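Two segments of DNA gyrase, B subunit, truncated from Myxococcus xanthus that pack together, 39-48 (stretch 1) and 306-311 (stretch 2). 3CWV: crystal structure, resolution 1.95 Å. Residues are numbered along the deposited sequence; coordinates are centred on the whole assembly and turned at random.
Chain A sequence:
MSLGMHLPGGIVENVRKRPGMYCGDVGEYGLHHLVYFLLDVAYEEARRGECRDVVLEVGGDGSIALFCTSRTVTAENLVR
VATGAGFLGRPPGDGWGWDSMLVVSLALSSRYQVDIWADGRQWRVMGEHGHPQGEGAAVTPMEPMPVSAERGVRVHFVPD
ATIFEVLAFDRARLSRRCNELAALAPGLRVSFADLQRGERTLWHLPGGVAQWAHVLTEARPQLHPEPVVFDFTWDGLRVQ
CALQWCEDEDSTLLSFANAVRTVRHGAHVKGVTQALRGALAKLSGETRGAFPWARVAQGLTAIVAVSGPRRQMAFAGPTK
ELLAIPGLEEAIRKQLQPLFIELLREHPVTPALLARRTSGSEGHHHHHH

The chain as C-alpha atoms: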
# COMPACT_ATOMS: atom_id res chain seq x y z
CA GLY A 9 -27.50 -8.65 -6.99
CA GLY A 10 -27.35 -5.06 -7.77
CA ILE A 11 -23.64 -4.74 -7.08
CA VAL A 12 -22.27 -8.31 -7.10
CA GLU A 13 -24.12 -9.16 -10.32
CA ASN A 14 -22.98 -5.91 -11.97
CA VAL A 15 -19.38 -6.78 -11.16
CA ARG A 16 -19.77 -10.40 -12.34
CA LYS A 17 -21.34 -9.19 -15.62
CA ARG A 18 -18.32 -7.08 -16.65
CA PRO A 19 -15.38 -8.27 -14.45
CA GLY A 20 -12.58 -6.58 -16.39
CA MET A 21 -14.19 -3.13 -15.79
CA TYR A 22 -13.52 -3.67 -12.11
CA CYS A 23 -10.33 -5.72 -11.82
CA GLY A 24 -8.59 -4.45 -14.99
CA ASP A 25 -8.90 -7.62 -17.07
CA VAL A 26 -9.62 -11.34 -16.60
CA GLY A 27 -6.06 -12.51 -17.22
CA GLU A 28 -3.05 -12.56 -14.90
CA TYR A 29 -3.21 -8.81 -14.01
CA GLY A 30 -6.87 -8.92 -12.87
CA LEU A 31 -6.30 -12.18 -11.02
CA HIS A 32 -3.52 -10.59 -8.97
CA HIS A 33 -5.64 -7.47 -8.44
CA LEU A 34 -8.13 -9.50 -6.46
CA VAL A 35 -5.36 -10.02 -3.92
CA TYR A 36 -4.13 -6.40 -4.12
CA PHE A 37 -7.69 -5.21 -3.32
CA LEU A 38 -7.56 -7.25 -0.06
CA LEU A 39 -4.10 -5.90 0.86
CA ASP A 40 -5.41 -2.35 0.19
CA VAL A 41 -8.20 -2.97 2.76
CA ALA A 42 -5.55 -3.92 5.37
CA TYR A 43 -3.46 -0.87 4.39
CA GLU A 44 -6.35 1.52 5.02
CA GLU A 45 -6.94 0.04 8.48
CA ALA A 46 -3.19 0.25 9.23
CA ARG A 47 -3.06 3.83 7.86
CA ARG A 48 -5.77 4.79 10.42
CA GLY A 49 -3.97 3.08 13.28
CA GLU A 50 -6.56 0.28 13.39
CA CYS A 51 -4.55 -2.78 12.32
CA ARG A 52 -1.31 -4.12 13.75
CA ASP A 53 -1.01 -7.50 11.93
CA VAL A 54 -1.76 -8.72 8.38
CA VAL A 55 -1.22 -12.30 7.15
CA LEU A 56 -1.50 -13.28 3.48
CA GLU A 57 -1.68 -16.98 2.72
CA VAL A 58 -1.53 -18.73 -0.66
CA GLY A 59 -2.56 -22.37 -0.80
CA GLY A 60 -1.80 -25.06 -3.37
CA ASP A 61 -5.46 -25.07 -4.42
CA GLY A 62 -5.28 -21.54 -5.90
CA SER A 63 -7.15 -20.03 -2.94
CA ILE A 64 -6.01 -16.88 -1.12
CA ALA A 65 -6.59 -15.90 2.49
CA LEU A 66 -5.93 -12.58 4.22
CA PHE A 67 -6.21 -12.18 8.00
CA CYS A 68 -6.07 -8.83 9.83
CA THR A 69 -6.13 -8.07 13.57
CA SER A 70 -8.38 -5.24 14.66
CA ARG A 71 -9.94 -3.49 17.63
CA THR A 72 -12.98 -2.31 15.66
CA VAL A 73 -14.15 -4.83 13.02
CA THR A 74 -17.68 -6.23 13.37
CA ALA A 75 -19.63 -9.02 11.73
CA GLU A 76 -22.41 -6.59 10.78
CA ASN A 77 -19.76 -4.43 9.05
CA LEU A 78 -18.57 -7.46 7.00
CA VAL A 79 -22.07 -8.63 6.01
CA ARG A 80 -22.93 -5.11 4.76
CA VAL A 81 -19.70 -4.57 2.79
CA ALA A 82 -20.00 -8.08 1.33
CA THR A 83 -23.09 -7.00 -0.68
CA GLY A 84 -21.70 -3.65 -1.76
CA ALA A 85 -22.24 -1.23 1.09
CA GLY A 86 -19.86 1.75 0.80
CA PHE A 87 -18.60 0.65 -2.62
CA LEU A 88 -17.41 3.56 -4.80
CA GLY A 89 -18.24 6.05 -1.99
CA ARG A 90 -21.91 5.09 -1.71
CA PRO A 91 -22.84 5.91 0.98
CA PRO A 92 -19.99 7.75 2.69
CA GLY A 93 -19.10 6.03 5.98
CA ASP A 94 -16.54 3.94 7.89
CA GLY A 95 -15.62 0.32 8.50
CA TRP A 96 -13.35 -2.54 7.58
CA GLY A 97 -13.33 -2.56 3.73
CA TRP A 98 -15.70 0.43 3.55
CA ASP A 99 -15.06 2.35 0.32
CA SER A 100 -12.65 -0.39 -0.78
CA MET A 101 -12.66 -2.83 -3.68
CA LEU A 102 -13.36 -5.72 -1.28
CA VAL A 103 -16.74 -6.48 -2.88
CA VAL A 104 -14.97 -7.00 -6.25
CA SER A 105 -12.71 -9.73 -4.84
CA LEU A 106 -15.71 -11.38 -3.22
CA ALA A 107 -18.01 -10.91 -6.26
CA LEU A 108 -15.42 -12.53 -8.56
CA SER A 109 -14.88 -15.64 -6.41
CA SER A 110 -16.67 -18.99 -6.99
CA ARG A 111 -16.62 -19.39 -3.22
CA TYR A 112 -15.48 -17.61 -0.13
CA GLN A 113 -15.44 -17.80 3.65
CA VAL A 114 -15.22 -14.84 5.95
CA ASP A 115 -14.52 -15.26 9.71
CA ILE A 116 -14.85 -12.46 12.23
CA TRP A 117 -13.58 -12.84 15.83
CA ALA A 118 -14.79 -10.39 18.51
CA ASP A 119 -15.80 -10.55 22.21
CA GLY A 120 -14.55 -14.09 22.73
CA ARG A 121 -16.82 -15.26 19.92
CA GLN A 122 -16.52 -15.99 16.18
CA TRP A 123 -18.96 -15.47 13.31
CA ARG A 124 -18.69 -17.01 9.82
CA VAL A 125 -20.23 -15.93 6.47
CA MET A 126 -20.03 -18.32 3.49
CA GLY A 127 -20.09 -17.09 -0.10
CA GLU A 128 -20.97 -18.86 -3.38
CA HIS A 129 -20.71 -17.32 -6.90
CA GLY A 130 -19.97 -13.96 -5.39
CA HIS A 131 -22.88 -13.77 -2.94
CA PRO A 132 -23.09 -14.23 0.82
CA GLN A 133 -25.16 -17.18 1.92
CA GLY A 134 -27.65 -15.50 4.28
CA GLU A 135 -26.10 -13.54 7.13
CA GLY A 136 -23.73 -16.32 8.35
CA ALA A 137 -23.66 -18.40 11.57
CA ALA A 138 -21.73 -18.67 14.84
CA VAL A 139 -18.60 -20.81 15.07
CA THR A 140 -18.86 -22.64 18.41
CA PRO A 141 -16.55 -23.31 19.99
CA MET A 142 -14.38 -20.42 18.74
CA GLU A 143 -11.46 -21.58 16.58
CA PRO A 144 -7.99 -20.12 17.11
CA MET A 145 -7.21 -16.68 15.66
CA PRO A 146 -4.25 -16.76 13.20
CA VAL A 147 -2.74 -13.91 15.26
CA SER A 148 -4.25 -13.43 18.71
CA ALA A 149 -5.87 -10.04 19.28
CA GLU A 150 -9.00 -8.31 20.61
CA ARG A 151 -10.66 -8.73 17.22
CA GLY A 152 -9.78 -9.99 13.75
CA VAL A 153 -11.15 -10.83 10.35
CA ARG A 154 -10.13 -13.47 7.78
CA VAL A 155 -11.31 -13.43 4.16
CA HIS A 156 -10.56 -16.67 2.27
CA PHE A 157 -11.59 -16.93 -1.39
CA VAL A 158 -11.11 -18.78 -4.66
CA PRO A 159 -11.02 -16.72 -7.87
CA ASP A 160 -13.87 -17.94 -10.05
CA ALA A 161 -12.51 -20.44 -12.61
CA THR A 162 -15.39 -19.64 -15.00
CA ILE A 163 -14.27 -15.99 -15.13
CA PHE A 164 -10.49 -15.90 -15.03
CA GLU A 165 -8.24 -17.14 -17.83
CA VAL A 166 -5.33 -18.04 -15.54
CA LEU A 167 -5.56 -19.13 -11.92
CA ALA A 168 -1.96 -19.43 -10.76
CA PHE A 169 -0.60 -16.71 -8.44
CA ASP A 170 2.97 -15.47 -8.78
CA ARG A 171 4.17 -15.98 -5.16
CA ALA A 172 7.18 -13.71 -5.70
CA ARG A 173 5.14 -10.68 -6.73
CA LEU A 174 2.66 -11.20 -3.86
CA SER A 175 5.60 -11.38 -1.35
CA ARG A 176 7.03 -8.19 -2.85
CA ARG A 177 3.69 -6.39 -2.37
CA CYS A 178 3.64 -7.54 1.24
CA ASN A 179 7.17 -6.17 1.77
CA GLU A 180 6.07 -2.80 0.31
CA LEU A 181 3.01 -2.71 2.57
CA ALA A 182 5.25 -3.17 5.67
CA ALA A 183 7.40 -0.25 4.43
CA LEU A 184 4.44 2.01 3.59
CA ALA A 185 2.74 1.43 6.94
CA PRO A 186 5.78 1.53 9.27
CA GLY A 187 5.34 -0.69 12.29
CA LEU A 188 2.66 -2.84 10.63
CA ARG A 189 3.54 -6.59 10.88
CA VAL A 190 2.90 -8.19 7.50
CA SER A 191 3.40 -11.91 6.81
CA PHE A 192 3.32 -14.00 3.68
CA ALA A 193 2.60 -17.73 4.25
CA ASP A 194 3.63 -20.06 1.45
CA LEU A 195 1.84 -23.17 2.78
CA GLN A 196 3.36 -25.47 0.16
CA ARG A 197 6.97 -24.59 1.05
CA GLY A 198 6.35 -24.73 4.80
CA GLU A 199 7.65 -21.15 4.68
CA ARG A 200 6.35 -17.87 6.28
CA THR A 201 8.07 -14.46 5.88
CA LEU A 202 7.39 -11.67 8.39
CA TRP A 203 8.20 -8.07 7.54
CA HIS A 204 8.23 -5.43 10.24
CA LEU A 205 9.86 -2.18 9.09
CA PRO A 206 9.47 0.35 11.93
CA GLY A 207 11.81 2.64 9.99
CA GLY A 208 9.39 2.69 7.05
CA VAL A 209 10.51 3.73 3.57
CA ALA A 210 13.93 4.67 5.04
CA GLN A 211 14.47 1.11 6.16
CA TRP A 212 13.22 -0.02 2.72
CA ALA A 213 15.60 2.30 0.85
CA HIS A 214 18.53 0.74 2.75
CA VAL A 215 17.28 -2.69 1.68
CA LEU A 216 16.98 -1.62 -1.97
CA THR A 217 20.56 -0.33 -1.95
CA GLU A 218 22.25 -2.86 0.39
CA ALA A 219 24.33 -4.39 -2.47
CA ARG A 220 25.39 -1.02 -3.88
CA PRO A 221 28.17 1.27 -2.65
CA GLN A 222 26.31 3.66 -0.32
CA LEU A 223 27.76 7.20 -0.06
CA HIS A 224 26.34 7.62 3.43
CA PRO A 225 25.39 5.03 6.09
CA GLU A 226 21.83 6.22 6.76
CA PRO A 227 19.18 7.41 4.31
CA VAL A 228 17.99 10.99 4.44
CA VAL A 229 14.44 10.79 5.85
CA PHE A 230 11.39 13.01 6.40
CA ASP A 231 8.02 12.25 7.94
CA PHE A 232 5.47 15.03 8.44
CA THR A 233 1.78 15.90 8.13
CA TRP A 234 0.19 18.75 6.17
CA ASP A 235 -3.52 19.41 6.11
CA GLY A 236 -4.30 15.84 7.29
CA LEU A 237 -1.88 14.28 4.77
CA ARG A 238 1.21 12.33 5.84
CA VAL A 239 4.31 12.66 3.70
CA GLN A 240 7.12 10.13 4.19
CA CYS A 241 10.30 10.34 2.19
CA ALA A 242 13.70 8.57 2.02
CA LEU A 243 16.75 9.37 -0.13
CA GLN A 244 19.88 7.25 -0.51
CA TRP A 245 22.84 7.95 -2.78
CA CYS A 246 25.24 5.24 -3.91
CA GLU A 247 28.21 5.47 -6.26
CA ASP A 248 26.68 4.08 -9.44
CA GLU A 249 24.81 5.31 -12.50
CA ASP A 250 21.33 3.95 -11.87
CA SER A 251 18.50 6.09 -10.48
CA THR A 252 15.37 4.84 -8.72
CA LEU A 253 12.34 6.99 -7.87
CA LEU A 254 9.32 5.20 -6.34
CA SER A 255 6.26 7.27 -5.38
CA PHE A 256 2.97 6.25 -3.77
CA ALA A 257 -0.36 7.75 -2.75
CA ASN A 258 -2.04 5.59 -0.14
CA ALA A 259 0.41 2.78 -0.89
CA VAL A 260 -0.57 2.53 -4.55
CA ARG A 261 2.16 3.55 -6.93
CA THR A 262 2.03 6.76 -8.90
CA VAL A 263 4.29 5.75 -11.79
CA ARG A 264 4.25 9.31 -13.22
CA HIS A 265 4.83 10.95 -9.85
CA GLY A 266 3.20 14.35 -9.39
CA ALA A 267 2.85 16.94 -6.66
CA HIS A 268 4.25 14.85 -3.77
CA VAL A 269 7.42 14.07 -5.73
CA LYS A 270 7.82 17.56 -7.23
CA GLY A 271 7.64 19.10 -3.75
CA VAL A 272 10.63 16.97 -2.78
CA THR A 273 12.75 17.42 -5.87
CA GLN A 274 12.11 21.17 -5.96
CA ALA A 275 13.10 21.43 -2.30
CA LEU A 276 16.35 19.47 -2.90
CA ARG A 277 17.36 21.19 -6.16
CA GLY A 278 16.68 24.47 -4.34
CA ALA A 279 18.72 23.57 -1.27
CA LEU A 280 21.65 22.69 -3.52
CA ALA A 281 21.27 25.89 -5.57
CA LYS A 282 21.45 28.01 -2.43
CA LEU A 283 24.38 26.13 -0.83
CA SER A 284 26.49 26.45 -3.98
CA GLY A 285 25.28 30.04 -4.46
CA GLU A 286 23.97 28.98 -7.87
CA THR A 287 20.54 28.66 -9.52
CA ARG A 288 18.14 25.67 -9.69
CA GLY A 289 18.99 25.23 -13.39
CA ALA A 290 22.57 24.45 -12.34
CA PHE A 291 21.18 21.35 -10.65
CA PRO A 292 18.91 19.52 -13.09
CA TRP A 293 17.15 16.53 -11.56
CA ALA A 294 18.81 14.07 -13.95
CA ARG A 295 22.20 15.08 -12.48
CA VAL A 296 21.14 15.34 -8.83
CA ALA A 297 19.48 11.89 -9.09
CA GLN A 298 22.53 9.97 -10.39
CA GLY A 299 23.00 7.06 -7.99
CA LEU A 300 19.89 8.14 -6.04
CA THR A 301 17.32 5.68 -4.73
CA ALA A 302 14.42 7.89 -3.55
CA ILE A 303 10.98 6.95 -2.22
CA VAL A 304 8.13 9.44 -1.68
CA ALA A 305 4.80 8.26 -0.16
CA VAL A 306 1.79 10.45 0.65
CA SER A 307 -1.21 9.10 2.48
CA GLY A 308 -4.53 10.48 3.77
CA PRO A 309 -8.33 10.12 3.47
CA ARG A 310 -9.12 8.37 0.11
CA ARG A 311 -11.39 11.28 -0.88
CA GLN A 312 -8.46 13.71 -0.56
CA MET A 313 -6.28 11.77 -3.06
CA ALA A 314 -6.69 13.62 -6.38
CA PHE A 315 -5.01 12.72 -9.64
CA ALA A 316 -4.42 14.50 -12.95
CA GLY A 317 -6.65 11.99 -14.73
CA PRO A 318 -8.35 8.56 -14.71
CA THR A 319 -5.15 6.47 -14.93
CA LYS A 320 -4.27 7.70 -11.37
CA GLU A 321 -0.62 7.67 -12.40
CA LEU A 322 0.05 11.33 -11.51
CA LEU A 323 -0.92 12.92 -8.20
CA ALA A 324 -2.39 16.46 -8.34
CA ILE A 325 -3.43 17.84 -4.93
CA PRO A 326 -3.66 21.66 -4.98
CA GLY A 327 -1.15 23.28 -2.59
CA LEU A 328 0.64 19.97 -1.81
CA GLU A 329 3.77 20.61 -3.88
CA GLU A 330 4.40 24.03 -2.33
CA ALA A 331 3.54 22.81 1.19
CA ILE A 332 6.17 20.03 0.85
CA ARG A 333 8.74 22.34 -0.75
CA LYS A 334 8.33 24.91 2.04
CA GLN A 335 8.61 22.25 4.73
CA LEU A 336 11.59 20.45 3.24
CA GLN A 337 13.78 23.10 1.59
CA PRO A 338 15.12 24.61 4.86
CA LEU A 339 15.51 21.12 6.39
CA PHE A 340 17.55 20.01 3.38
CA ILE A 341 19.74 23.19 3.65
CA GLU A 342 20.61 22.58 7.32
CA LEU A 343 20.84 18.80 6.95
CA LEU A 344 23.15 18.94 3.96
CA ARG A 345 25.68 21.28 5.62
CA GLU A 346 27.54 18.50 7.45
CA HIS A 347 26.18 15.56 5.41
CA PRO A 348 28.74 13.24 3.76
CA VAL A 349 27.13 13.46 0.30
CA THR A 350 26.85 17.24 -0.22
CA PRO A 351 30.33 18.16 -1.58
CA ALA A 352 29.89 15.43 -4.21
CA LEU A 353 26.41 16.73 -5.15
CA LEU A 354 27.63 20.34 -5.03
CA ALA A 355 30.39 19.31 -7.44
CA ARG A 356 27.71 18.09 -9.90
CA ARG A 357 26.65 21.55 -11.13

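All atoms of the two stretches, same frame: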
# COMPACT_ATOMS: atom_id res chain seq x y z
N LEU A 39 -5.21 -6.63 0.24
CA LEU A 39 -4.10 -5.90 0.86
C LEU A 39 -4.37 -4.40 1.04
O LEU A 39 -3.98 -3.81 2.08
CB LEU A 39 -2.80 -6.10 0.03
CG LEU A 39 -2.28 -7.54 0.11
CD1 LEU A 39 -1.15 -7.77 -0.92
CD2 LEU A 39 -1.80 -7.85 1.50
N ASP A 40 -5.05 -3.78 0.07
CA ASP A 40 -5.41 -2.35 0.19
C ASP A 40 -6.39 -2.09 1.36
O ASP A 40 -6.34 -1.03 2.02
CB ASP A 40 -6.03 -1.82 -1.10
CG ASP A 40 -5.00 -1.63 -2.26
OD1 ASP A 40 -3.77 -1.70 -2.05
OD2 ASP A 40 -5.48 -1.42 -3.40
N VAL A 41 -7.31 -3.03 1.59
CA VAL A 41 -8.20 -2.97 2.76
C VAL A 41 -7.39 -2.92 4.07
O VAL A 41 -7.64 -2.08 4.95
CB VAL A 41 -9.17 -4.19 2.84
CG1 VAL A 41 -9.99 -4.11 4.14
CG2 VAL A 41 -10.12 -4.21 1.68
N ALA A 42 -6.42 -3.83 4.19
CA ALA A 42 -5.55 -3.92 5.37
C ALA A 42 -4.70 -2.65 5.50
O ALA A 42 -4.54 -2.12 6.60
CB ALA A 42 -4.63 -5.18 5.27
N TYR A 43 -4.20 -2.13 4.38
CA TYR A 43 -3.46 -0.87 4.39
C TYR A 43 -4.29 0.28 4.97
O TYR A 43 -3.77 1.08 5.74
CB TYR A 43 -3.00 -0.43 3.00
CG TYR A 43 -2.43 0.95 3.06
CD1 TYR A 43 -1.15 1.17 3.59
CD2 TYR A 43 -3.18 2.06 2.67
CE1 TYR A 43 -0.63 2.45 3.68
CE2 TYR A 43 -2.68 3.33 2.76
CZ TYR A 43 -1.40 3.52 3.27
OH TYR A 43 -0.91 4.79 3.35
N GLU A 44 -5.55 0.40 4.56
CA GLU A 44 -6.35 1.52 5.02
C GLU A 44 -6.61 1.44 6.52
O GLU A 44 -6.59 2.47 7.24
CB GLU A 44 -7.66 1.63 4.22
CG GLU A 44 -8.64 2.69 4.76
CD GLU A 44 -8.17 4.14 4.57
OE1 GLU A 44 -7.19 4.40 3.84
OE2 GLU A 44 -8.81 5.03 5.15
N GLU A 45 -6.83 0.22 7.02
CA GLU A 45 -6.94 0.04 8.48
C GLU A 45 -5.63 0.40 9.18
O GLU A 45 -5.65 1.10 10.20
CB GLU A 45 -7.33 -1.39 8.83
CG GLU A 45 -8.67 -1.80 8.24
CD GLU A 45 -9.84 -1.00 8.82
OE1 GLU A 45 -10.11 -1.10 10.04
OE2 GLU A 45 -10.46 -0.25 8.05
N ALA A 46 -4.51 -0.09 8.65
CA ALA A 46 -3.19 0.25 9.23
C ALA A 46 -2.94 1.76 9.17
O ALA A 46 -2.44 2.34 10.14
CB ALA A 46 -2.05 -0.51 8.52
N ARG A 47 -3.23 2.39 8.03
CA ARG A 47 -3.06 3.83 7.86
C ARG A 47 -3.77 4.64 8.99
O ARG A 47 -3.28 5.68 9.46
CB ARG A 47 -3.61 4.28 6.51
CG ARG A 47 -3.32 5.75 6.18
CD ARG A 47 -4.09 6.26 4.96
NE ARG A 47 -5.54 6.37 5.15
CZ ARG A 47 -6.14 7.32 5.86
NH1 ARG A 47 -5.41 8.25 6.48
NH2 ARG A 47 -7.46 7.36 5.95
N ARG A 48 -4.91 4.12 9.42
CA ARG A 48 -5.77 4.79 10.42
C ARG A 48 -5.43 4.37 11.83
O ARG A 48 -6.09 4.80 12.79
CB ARG A 48 -7.23 4.44 10.15
CG ARG A 48 -7.77 5.02 8.86
CD ARG A 48 -9.06 5.79 9.11
NE ARG A 48 -8.79 7.01 9.88
CZ ARG A 48 -9.72 7.71 10.52
NH1 ARG A 48 -11.00 7.31 10.50
NH2 ARG A 48 -9.37 8.81 11.18
N VAL A 306 2.76 9.58 -0.04
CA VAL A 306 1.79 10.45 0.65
C VAL A 306 0.60 9.59 1.02
O VAL A 306 0.30 8.62 0.35
CB VAL A 306 1.42 11.71 -0.19
CG1 VAL A 306 0.75 11.31 -1.51
CG2 VAL A 306 0.54 12.70 0.62
N SER A 307 -0.06 9.89 2.13
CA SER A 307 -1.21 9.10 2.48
C SER A 307 -2.22 10.04 3.16
O SER A 307 -1.82 11.09 3.65
CB SER A 307 -0.79 7.95 3.41
OG SER A 307 -0.44 8.43 4.72
N GLY A 308 -3.50 9.66 3.16
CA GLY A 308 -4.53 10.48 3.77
C GLY A 308 -5.91 9.91 3.42
O GLY A 308 -5.99 8.86 2.76
N PRO A 309 -6.98 10.60 3.82
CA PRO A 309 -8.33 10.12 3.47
C PRO A 309 -8.42 9.86 1.96
O PRO A 309 -7.92 10.68 1.17
CB PRO A 309 -9.24 11.28 3.89
CG PRO A 309 -8.46 11.95 5.04
CD PRO A 309 -7.02 11.87 4.58
N ARG A 310 -9.03 8.74 1.55
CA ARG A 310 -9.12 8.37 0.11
C ARG A 310 -9.71 9.49 -0.75
O ARG A 310 -9.30 9.70 -1.92
CB ARG A 310 -9.99 7.11 -0.11
CG ARG A 310 -9.42 5.76 0.35
CD ARG A 310 -10.21 4.59 -0.27
NE ARG A 310 -9.77 3.25 0.14
CZ ARG A 310 -10.21 2.59 1.22
NH1 ARG A 310 -11.09 3.16 2.02
NH2 ARG A 310 -9.78 1.36 1.50
N ARG A 311 -10.69 10.19 -0.19
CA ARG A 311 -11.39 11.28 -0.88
C ARG A 311 -10.48 12.46 -1.21
O ARG A 311 -10.72 13.19 -2.17
CB ARG A 311 -12.56 11.80 -0.04
CG ARG A 311 -12.13 12.45 1.29
CD ARG A 311 -13.22 13.31 1.90
NE ARG A 311 -13.63 14.40 1.00
CZ ARG A 311 -12.91 15.50 0.76
NH1 ARG A 311 -11.73 15.69 1.35
NH2 ARG A 311 -13.38 16.43 -0.07
O HOH W 1 -10.03 6.89 3.64
O HOH W 2 -2.32 8.98 6.48

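Stretch 1 is the last part of a helix, running from L39 to R47, with R48 just beyond it. Stretch 2 is the end of a strand, V306 and S307, which passes through G308 and P309 into a 3-10 segment at R310 and R311. Residues that touch are at least 260 positions apart, so this is a contact made by the fold. The backbones stay well apart: the nearest CA pair is R47 with S307, at 7.8 Å; one turn back along the helix, the CA of E44 has that of R310 as its nearest, at 8.9 Å. Side chains fill the gap, and the contact is small, burying 296 Å² over both sides. No direct hydrogen bond crosses it; packing, charge and two waters do the work.

The helix is held by regular i to i+4 bonds, such as Y43 N to L39 O (2.9 Å) and R47 N to Y43 O (2.7 Å). This periodicity decides which residues face stretch 2. L39 and A42 lie out of reach, and V41 points away, as suits apolar side chains buried elsewhere in the structure. D40 sits at the margin: its carbonyl O is 4.2 Å from R310 NH2, too far for a hydrogen bond, and it already accepts one from E44 N (3.0 Å).

The CA-to-CB bond of Y43 points sideways, but its long, rigid side chain carries the hydroxyl to the strand end, where Y43 OH lies 3.2 Å from S307 CB. The serine methylene meets the edge of the ring, near its plane. Y43 OH and R47 CD both approach S307 CB, and the serine hydroxyl is left free to bond a water.

E44 points toward stretch 2 and is the electrostatic centre of the contact. Its methylenes pack against R310: E44 CB is 3.5 Å from R310 NH2, and E44 CG lies over one face of the guanidinium. The charges also attract, but E44 OE2 is 4.3 Å from R310 NH1 and well out of the guanidinium plane, so no N-H points at it. A water makes the closer link, donating to E44 OE2 (2.7 Å) and accepting from R310 N (3.0 Å), thereby tying the carboxylate to the start of the 3-10 segment.

The carboxylate's main partner is in its own helix. R47 NE donates to E44 OE1 (2.9 Å) and R47 NH2 to E44 OE2 (2.8 Å), a two-pronged salt bridge that holds the guanidinium against G308 and P309. One face of that flat group then receives G308 O, 3.5 Å from R47 CZ, and P309 CA, 3.8 Å from R47 NH2. The carbonyl thus sits over the cation rather than in line with an N-H. Glycine suits its own chain here: an ideal CB on G308 would point away from the helix and clash with P309 CD, at 2.9 Å. Nearer the helix, R47 CD packs on S307 CB (4.0 Å), while a second water accepts from R47 NH1 (3.2 Å) and hydrogen-bonds S307 OG (2.6 Å). Beyond the helix, R48 makes no contact with stretch 2.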